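Local coordinates for putative phophotriesterase (Proteus mirabilis, PDB 3RHG), which probably hydrolyses ester bonds with a pair of divalent metal ions, zinc in this crystal, as a member of the phosphotriesterase family of amidohydrolases, at residues F27-G32 and N68-P73; I101-R106 and A121-Y126. All coordinates share one frame; numbering follows the deposited sequence.

Contact 1 of 2, residues F27-G32 and N68-P73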
ATOM      1  N   PHE A  27       5.810  15.346  17.100  1.00 20.60           N
ATOM      2  CA  PHE A  27       5.189  16.661  16.936  1.00 20.26           C
ATOM      3  C   PHE A  27       5.898  17.412  15.819  1.00 22.19           C
ATOM      4  O   PHE A  27       7.109  17.685  15.883  1.00 23.50           O
ATOM      5  CB  PHE A  27       5.225  17.449  18.251  1.00 21.14           C
ATOM      6  CG  PHE A  27       4.542  16.730  19.386  1.00 22.63           C
ATOM      7  CD1 PHE A  27       3.148  16.719  19.473  1.00 26.20           C
ATOM      8  CD2 PHE A  27       5.277  16.043  20.351  1.00 24.11           C
ATOM      9  CE1 PHE A  27       2.497  16.038  20.482  1.00 26.00           C
ATOM     10  CE2 PHE A  27       4.631  15.356  21.372  1.00 24.64           C
ATOM     11  CZ  PHE A  27       3.240  15.348  21.440  1.00 25.72           C
ATOM     12  N   ASN A  28       5.140  17.692  14.765  1.00 22.46           N
ATOM     13  CA  ASN A  28       5.624  18.452  13.641  1.00 21.54           C
ATOM     14  C   ASN A  28       4.433  19.164  13.029  1.00 21.48           C
ATOM     15  O   ASN A  28       3.284  18.798  13.281  1.00 23.04           O
ATOM     16  CB  ASN A  28       6.364  17.560  12.622  1.00 19.24           C
ATOM     17  CG  ASN A  28       5.441  16.556  11.915  1.00 21.12           C
ATOM     18  OD1 ASN A  28       4.554  15.955  12.528  1.00 24.17           O
ATOM     19  ND2 ASN A  28       5.652  16.380  10.620  1.00 22.55           N
ATOM     20  N   ASP A  29       4.697  20.194  12.241  1.00 24.16           N
ATOM     21  CA  ASP A  29       3.619  21.021  11.722  1.00 29.69           C
ATOM     22  C   ASP A  29       4.111  21.448  10.355  1.00 32.16           C
ATOM     23  O   ASP A  29       5.145  22.113  10.253  1.00 35.15           O
ATOM     24  CB  ASP A  29       3.415  22.239  12.641  1.00 30.85           C
ATOM     25  CG  ASP A  29       2.215  23.101  12.235  1.00 32.95           C
ATOM     26  OD1 ASP A  29       1.646  22.885  11.145  1.00 37.44           O
ATOM     27  OD2 ASP A  29       1.846  24.011  13.005  1.00 37.03           O
ATOM     28  N   LEU A  30       3.407  21.025   9.310  1.00 30.90           N
ATOM     29  CA  LEU A  30       3.755  21.407   7.943  0.70 33.07           C
ATOM     30  C   LEU A  30       2.717  22.367   7.370  1.00 35.45           C
ATOM     31  O   LEU A  30       2.499  22.427   6.151  1.00 38.67           O
ATOM     32  CB  LEU A  30       3.880  20.163   7.065  0.70 33.50           C
ATOM     33  CG  LEU A  30       4.848  19.130   7.644  0.70 30.43           C
ATOM     34  CD1 LEU A  30       4.802  17.848   6.847  0.70 29.32           C
ATOM     35  CD2 LEU A  30       6.276  19.685   7.726  0.70 31.08           C
ATOM     36  N   SER A  31       2.082  23.124   8.254  1.00 36.37           N
ATOM     37  CA  SER A  31       1.005  24.051   7.875  1.00 41.72           C
ATOM     38  C   SER A  31       1.390  25.147   6.906  1.00 44.35           C
ATOM     39  O   SER A  31       0.517  25.730   6.260  1.00 51.95           O
ATOM     40  CB  SER A  31       0.432  24.712   9.121  1.00 39.82           C
ATOM     41  OG  SER A  31      -0.374  23.809   9.830  1.00 42.03           O
ATOM     42  N   GLY A  32       2.680  25.451   6.808  1.00 45.99           N
ATOM     43  CA  GLY A  32       3.132  26.533   5.930  1.00 45.60           C
ATOM     44  C   GLY A  32       3.364  26.098   4.492  1.00 46.17           C
ATOM     45  O   GLY A  32       3.688  26.928   3.630  1.00 48.00           O
ATOM     46  N   ASN A  68      -3.992  16.927   7.721  1.00 26.48           N
ATOM     47  CA  ASN A  68      -2.899  15.945   7.639  1.00 25.21           C
ATOM     48  C   ASN A  68      -1.551  16.574   7.957  1.00 24.32           C
ATOM     49  O   ASN A  68      -0.634  15.904   8.482  1.00 24.39           O
ATOM     50  CB  ASN A  68      -2.869  15.358   6.216  1.00 25.17           C
ATOM     51  CG  ASN A  68      -2.163  14.034   6.133  1.00 24.07           C
ATOM     52  OD1 ASN A  68      -2.145  13.250   7.089  1.00 22.49           O
ATOM     53  ND2 ASN A  68      -1.606  13.755   4.965  1.00 23.35           N
ATOM     54  N   MET A  69      -1.459  17.869   7.666  1.00 25.48           N
ATOM     55  CA  MET A  69      -0.235  18.663   7.732  1.00 25.36           C
ATOM     56  C   MET A  69      -0.143  19.496   9.015  1.00 29.35           C
ATOM     57  O   MET A  69       0.864  20.166   9.245  1.00 30.42           O
ATOM     58  CB  MET A  69      -0.218  19.633   6.526  1.00 26.73           C
ATOM     59  CG  MET A  69      -0.353  18.941   5.173  1.00 26.96           C
ATOM     60  SD  MET A  69       1.154  18.048   4.792  1.00 29.89           S
ATOM     61  CE  MET A  69       2.069  19.353   3.973  1.00 33.76           C
ATOM     62  N   ASP A  70      -1.194  19.456   9.836  1.00 28.66           N
ATOM     63  CA  ASP A  70      -1.329  20.355  10.979  1.00 28.01           C
ATOM     64  C   ASP A  70      -0.651  19.768  12.203  1.00 28.47           C
ATOM     65  O   ASP A  70      -0.192  18.614  12.172  1.00 27.46           O
ATOM     66  CB  ASP A  70      -2.820  20.592  11.248  1.00 29.10           C
ATOM     67  CG  ASP A  70      -3.108  21.892  11.993  1.00 37.27           C
ATOM     68  OD1 ASP A  70      -2.183  22.651  12.371  1.00 33.93           O
ATOM     69  OD2 ASP A  70      -4.306  22.158  12.191  1.00 46.25           O
ATOM     70  N   LYS A  71      -0.571  20.563  13.270  1.00 29.76           N
ATOM     71  CA  LYS A  71       0.002  20.100  14.539  1.00 25.86           C
ATOM     72  C   LYS A  71      -0.665  18.814  15.056  1.00 27.45           C
ATOM     73  O   LYS A  71      -1.846  18.537  14.767  1.00 28.88           O
ATOM     74  CB  LYS A  71      -0.004  21.208  15.599  1.00 36.58           C
ATOM     75  CG  LYS A  71      -1.324  21.900  15.767  1.00 40.43           C
ATOM     76  CD  LYS A  71      -1.187  23.215  16.561  1.00 46.17           C
ATOM     77  CE  LYS A  71      -0.937  22.970  18.031  1.00 47.35           C
ATOM     78  NZ  LYS A  71      -1.226  24.214  18.843  1.00 46.42           N
ATOM     79  N   LYS A  72       0.107  18.026  15.798  1.00 25.79           N
ATOM     80  CA  LYS A  72      -0.332  16.713  16.252  1.00 24.95           C
ATOM     81  C   LYS A  72      -0.791  16.807  17.710  1.00 26.04           C
ATOM     82  O   LYS A  72       0.009  17.109  18.593  1.00 29.73           O
ATOM     83  CB  LYS A  72       0.821  15.694  16.107  1.00 21.91           C
ATOM     84  CG  LYS A  72       1.508  15.717  14.718  1.00 23.43           C
ATOM     85  CD  LYS A  72       0.503  15.396  13.608  1.00 23.98           C
ATOM     86  CE  LYS A  72       1.142  15.397  12.211  1.00 20.91           C
ATOM     87  NZ  LYS A  72       1.772  16.706  11.889  1.00 22.77           N
ATOM     88  N   PRO A  73      -2.085  16.568  17.975  1.00 25.42           N
ATOM     89  CA  PRO A  73      -2.555  16.638  19.374  1.00 28.06           C
ATOM     90  C   PRO A  73      -1.888  15.587  20.260  1.00 28.72           C
ATOM     91  O   PRO A  73      -1.738  14.422  19.851  1.00 27.20           O
ATOM     92  CB  PRO A  73      -4.059  16.350  19.261  1.00 29.09           C
ATOM     93  CG  PRO A  73      -4.404  16.713  17.837  1.00 29.56           C
ATOM     94  CD  PRO A  73      -3.188  16.325  17.029  1.00 26.19           C
TER
HETATM   95  O   HOH W   1       2.726  18.942  16.462  1.00 27.78           O

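Contact 2 of 2, residues I101-R106 and A121-Y126. With CAC (cacodylate ion), chain E.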
ATOM      1  N   ILE A 101       9.862  23.251  11.032  1.00 21.34           N
ATOM      2  CA  ILE A 101       8.953  22.120  10.835  1.00 20.23           C
ATOM      3  C   ILE A 101       8.158  21.765  12.114  1.00 20.57           C
ATOM      4  O   ILE A 101       7.614  20.656  12.269  1.00 21.11           O
ATOM      5  CB  ILE A 101       9.653  20.891  10.191  1.00 22.48           C
ATOM      6  CG1 ILE A 101      11.021  20.621  10.807  1.00 22.95           C
ATOM      7  CG2 ILE A 101       9.819  21.130   8.690  1.00 25.09           C
ATOM      8  CD1 ILE A 101      11.562  19.214  10.449  1.00 22.73           C
ATOM      9  N   GLY A 102       8.101  22.725  13.028  1.00 21.65           N
ATOM     10  CA  GLY A 102       7.176  22.638  14.142  1.00 21.41           C
ATOM     11  C   GLY A 102       7.641  21.833  15.337  1.00 21.06           C
ATOM     12  O   GLY A 102       6.822  21.272  16.055  1.00 23.18           O
ATOM     13  N   ARG A 103       8.945  21.782  15.566  1.00 20.76           N
ATOM     14  CA  ARG A 103       9.458  21.082  16.750  1.00 20.50           C
ATOM     15  C   ARG A 103       8.716  21.568  17.997  1.00 21.32           C
ATOM     16  O   ARG A 103       8.524  22.779  18.154  1.00 20.71           O
ATOM     17  CB  ARG A 103      10.961  21.336  16.914  1.00 16.83           C
ATOM     18  CG  ARG A 103      11.544  20.623  18.131  1.00 16.90           C
ATOM     19  CD  ARG A 103      13.047  20.831  18.251  1.00 18.14           C
ATOM     20  NE  ARG A 103      13.383  22.245  18.233  1.00 18.98           N
ATOM     21  CZ  ARG A 103      14.617  22.729  18.230  1.00 17.77           C
ATOM     22  NH1 ARG A 103      15.662  21.890  18.297  1.00 18.29           N
ATOM     23  NH2 ARG A 103      14.807  24.053  18.161  1.00 18.85           N
ATOM     24  N   ASP A 104       8.311  20.646  18.876  1.00 20.42           N
ATOM     25  CA  ASP A 104       7.582  21.021  20.117  1.00 20.97           C
ATOM     26  C   ASP A 104       8.220  20.365  21.328  1.00 21.81           C
ATOM     27  O   ASP A 104       7.762  19.320  21.778  1.00 23.08           O
ATOM     28  CB  ASP A 104       6.099  20.633  20.046  1.00 23.91           C
ATOM     29  CG  ASP A 104       5.259  21.332  21.099  1.00 26.45           C
ATOM     30  OD1 ASP A 104       5.790  21.644  22.196  1.00 27.43           O
ATOM     31  OD2 ASP A 104       4.064  21.608  20.828  1.00 27.50           O
ATOM     32  N   ILE A 105       9.269  20.986  21.852  1.00 21.56           N
ATOM     33  CA  ILE A 105      10.083  20.370  22.898  1.00 20.73           C
ATOM     34  C   ILE A 105       9.274  20.148  24.180  1.00 20.92           C
ATOM     35  O   ILE A 105       9.443  19.129  24.872  1.00 21.67           O
ATOM     36  CB  ILE A 105      11.379  21.205  23.161  1.00 21.78           C
ATOM     37  CG1 ILE A 105      12.385  20.397  23.975  1.00 26.18           C
ATOM     38  CG2 ILE A 105      11.058  22.548  23.818  1.00 23.19           C
ATOM     39  CD1 ILE A 105      12.824  19.091  23.273  1.00 24.10           C
ATOM     40  N   ARG A 106       8.354  21.066  24.479  1.00 23.28           N
ATOM     41  CA  ARG A 106       7.560  20.929  25.704  1.00 22.14           C
ATOM     42  C   ARG A 106       6.605  19.740  25.637  1.00 21.92           C
ATOM     43  O   ARG A 106       6.482  18.973  26.610  1.00 23.14           O
ATOM     44  CB  ARG A 106       6.838  22.220  26.070  1.00 26.55           C
ATOM     45  CG  ARG A 106       7.774  23.350  26.486  1.00 30.63           C
ATOM     46  CD  ARG A 106       7.037  24.695  26.498  1.00 36.24           C
ATOM     47  NE  ARG A 106       7.923  25.822  26.789  1.00 39.22           N
ATOM     48  CZ  ARG A 106       8.708  26.415  25.892  1.00 43.98           C
ATOM     49  NH1 ARG A 106       8.724  25.992  24.631  1.00 52.04           N
ATOM     50  NH2 ARG A 106       9.479  27.433  26.250  1.00 45.62           N
ATOM     51  N   ALA A 121      14.861  14.304  21.649  1.00 17.74           N
ATOM     52  CA  ALA A 121      14.634  15.450  20.739  1.00 17.93           C
ATOM     53  C   ALA A 121      15.860  15.668  19.853  1.00 18.52           C
ATOM     54  O   ALA A 121      16.970  15.168  20.138  1.00 17.91           O
ATOM     55  CB  ALA A 121      14.301  16.717  21.520  1.00 17.97           C
ATOM     56  N   SER A 122      15.655  16.414  18.774  1.00 18.35           N
ATOM     57  CA  SER A 122      16.709  16.665  17.805  1.00 17.03           C
ATOM     58  C   SER A 122      16.934  18.146  17.615  1.00 16.47           C
ATOM     59  O   SER A 122      16.036  18.978  17.873  1.00 18.21           O
ATOM     60  CB  SER A 122      16.376  16.025  16.451  1.00 18.58           C
ATOM     61  OG  SER A 122      16.277  14.621  16.574  1.00 19.22           O
ATOM     62  N   SER A 123      18.146  18.459  17.151  1.00 15.99           N
ATOM     63  CA  SER A 123      18.532  19.820  16.788  1.00 15.98           C
ATOM     64  C   SER A 123      19.194  19.777  15.417  1.00 16.25           C
ATOM     65  O   SER A 123      20.224  19.124  15.238  1.00 18.12           O
ATOM     66  CB  SER A 123      19.534  20.374  17.818  1.00 19.25           C
ATOM     67  OG  SER A 123      20.022  21.635  17.398  1.00 18.62           O
ATOM     68  N   GLY A 124      18.661  20.534  14.460  1.00 17.09           N
ATOM     69  CA  GLY A 124      19.288  20.562  13.141  1.00 18.91           C
ATOM     70  C   GLY A 124      18.402  21.284  12.157  1.00 17.93           C
ATOM     71  O   GLY A 124      17.183  21.138  12.209  1.00 19.73           O
ATOM     72  N   LEU A 125      19.004  22.033  11.239  1.00 18.55           N
ATOM     73  CA  LEU A 125      18.203  22.790  10.284  1.00 18.52           C
ATOM     74  C   LEU A 125      17.795  21.907   9.114  1.00 18.76           C
ATOM     75  O   LEU A 125      18.559  21.036   8.660  1.00 18.53           O
ATOM     76  CB  LEU A 125      18.952  24.053   9.811  1.00 19.73           C
ATOM     77  CG  LEU A 125      19.320  25.008  10.959  1.00 21.56           C
ATOM     78  CD1 LEU A 125      20.089  26.206  10.467  1.00 27.32           C
ATOM     79  CD2 LEU A 125      18.060  25.441  11.685  1.00 26.90           C
ATOM     80  N   TYR A 126      16.574  22.132   8.636  1.00 18.80           N
ATOM     81  CA  TYR A 126      15.980  21.303   7.594  1.00 18.79           C
ATOM     82  C   TYR A 126      16.301  21.917   6.207  1.00 18.78           C
ATOM     83  O   TYR A 126      17.263  22.691   6.080  1.00 19.09           O
ATOM     84  CB  TYR A 126      14.468  21.198   7.868  1.00 19.12           C
ATOM     85  CG  TYR A 126      13.743  20.138   7.089  1.00 21.06           C
ATOM     86  CD1 TYR A 126      14.228  18.830   7.043  1.00 18.78           C
ATOM     87  CD2 TYR A 126      12.565  20.429   6.402  1.00 20.38           C
ATOM     88  CE1 TYR A 126      13.561  17.842   6.344  1.00 20.37           C
ATOM     89  CE2 TYR A 126      11.903  19.454   5.685  1.00 21.11           C
ATOM     90  CZ  TYR A 126      12.392  18.156   5.677  1.00 21.66           C
ATOM     91  OH  TYR A 126      11.719  17.204   4.950  1.00 22.78           O
TER
HETATM   92 AS   CAC E 370      10.574  14.197   6.532  1.00 24.26          AS
HETATM   93  O1  CAC E 370      11.134  12.755   7.313  1.00 22.05           O
HETATM   94  O2  CAC E 370      11.962  14.802   5.696  1.00 20.73           O
HETATM   95  C1  CAC E 370       9.269  13.716   5.194  1.00 24.39           C
HETATM   96  C2  CAC E 370       9.923  15.540   7.785  1.00 26.15           C

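Contact 1 of 2, residues F27-G32 and N68-P73
Leu30 and Met69 join a loop to the end of helix 66-69 and the turn after it, end-to-end directions 138° apart, Leu30 N donating to Met69 O at 2.7 Å; Asp29 and Lys71 come to 4.7 Å between CA atoms. Lys72 supplies two of the three direct hydrogen bonds between the segments. Its chain, bent at chi2 and again at chi4 (-58°), curls back so that NZ is gripped by three oxygens: Asn28 O at 2.9 Å, Asn28 OD1 at 3.0 Å and its own segment's Asp70 O. Both Asn28 oxygens receive the ammonium from above their carbonyl planes, while Asn28 ND2 is held by Phe296 O. A water accepts from Lys72 N and donates to Asn28 O, adding a second link. Phe27 sets its ring edge against Lys72 O, with CD1 3.3 Å away and the oxygen in the ring plane. At the other end, Met69, bent at chi2 and chi3, brings CE to 3.7 Å from Leu30 CB. Asp29 OD1 accepts from Ser31 N, which makes an Asx turn, and through its syn lone pair from Ser31 OG; Asp29 OD1 lies 4.0 Å from Asp70 OD1, so two like charges are close. Asn28, held by Lys72, belongs to the loop following strand 19-24, just beyond the metal ligands His23 and His25, where the first barrel strand leads into the binuclear zinc site.

Contact 2 of 2, residues I101-R106 and A121-Y126
Ile105 and Ala121 form the tight end of this contact, with Ile105 CD1 only 3.3 Å from Ala121 CB, closer than usual for two methyl carbons. CG1 of Ile105 stands anti to the backbone N (chi1 -166°), and CD1 is the branch that reaches the strand. In the middle the backbones stay well apart, Arg103 and Ser122 being 8.6 Å between CA atoms, and a long side chain spans the gap. Arg103 runs extended to CG and CD and bends at chi3 (54°). This puts the edge of its guanidinium against the strand: NH1 donates to a lone pair of Ser122 O at 3.0 Å, in the carbonyl plane and only 11° out of the guanidinium plane. The same NH1 makes a salt bridge with Glu149 on helix 139-151, whose OE1 also accepts from Ser123 OG. The far end is looser, with Ile101 buried but Tyr126 partly exposed. They cross at about a right angle: Ile101 CG2 lies 3.6 Å from Tyr126 CD2, and Ile101 CD1 sits over one face, offset toward the rim. Tyr126 OH donates to O2 of a cacodylate ion at 2.5 Å, the oxygen lying near the ring plane. His199, a zinc ligand, meets the ring edge-to-face. The chemistry therefore divides: methyl packing, and an arginine shared between Ser122 O and Glu149, join the loop and helix start to the end of strand 118-123, whereas the tyrosine hydroxyl, beside the zinc site, can donate to an anionic oxygen, as it does to this cacodylate, probably from the crystallisation liquor.

In the fold
Contact 1 closes along the chain before contact 2 opens, and their centres lie 13 Å apart on the same side of the chain's centre. Both build on loops and ends of the parallel (beta/alpha)8 barrel: contact 1 follows strand 19-24, and contact 2 belongs to the unit of strand 89-94, helix 105-115 and strand 118-123. They touch directly, through a probable hydrogen bond from Asp29 N to Ile101 O at 3.0 Å and packing of Phe27 CB on Asp104 CB. Phe27 also packs on helix 105-115, which starts in contact 2. The loops at the ends of the first three barrel strands thus pack against one another beside the binuclear metal site.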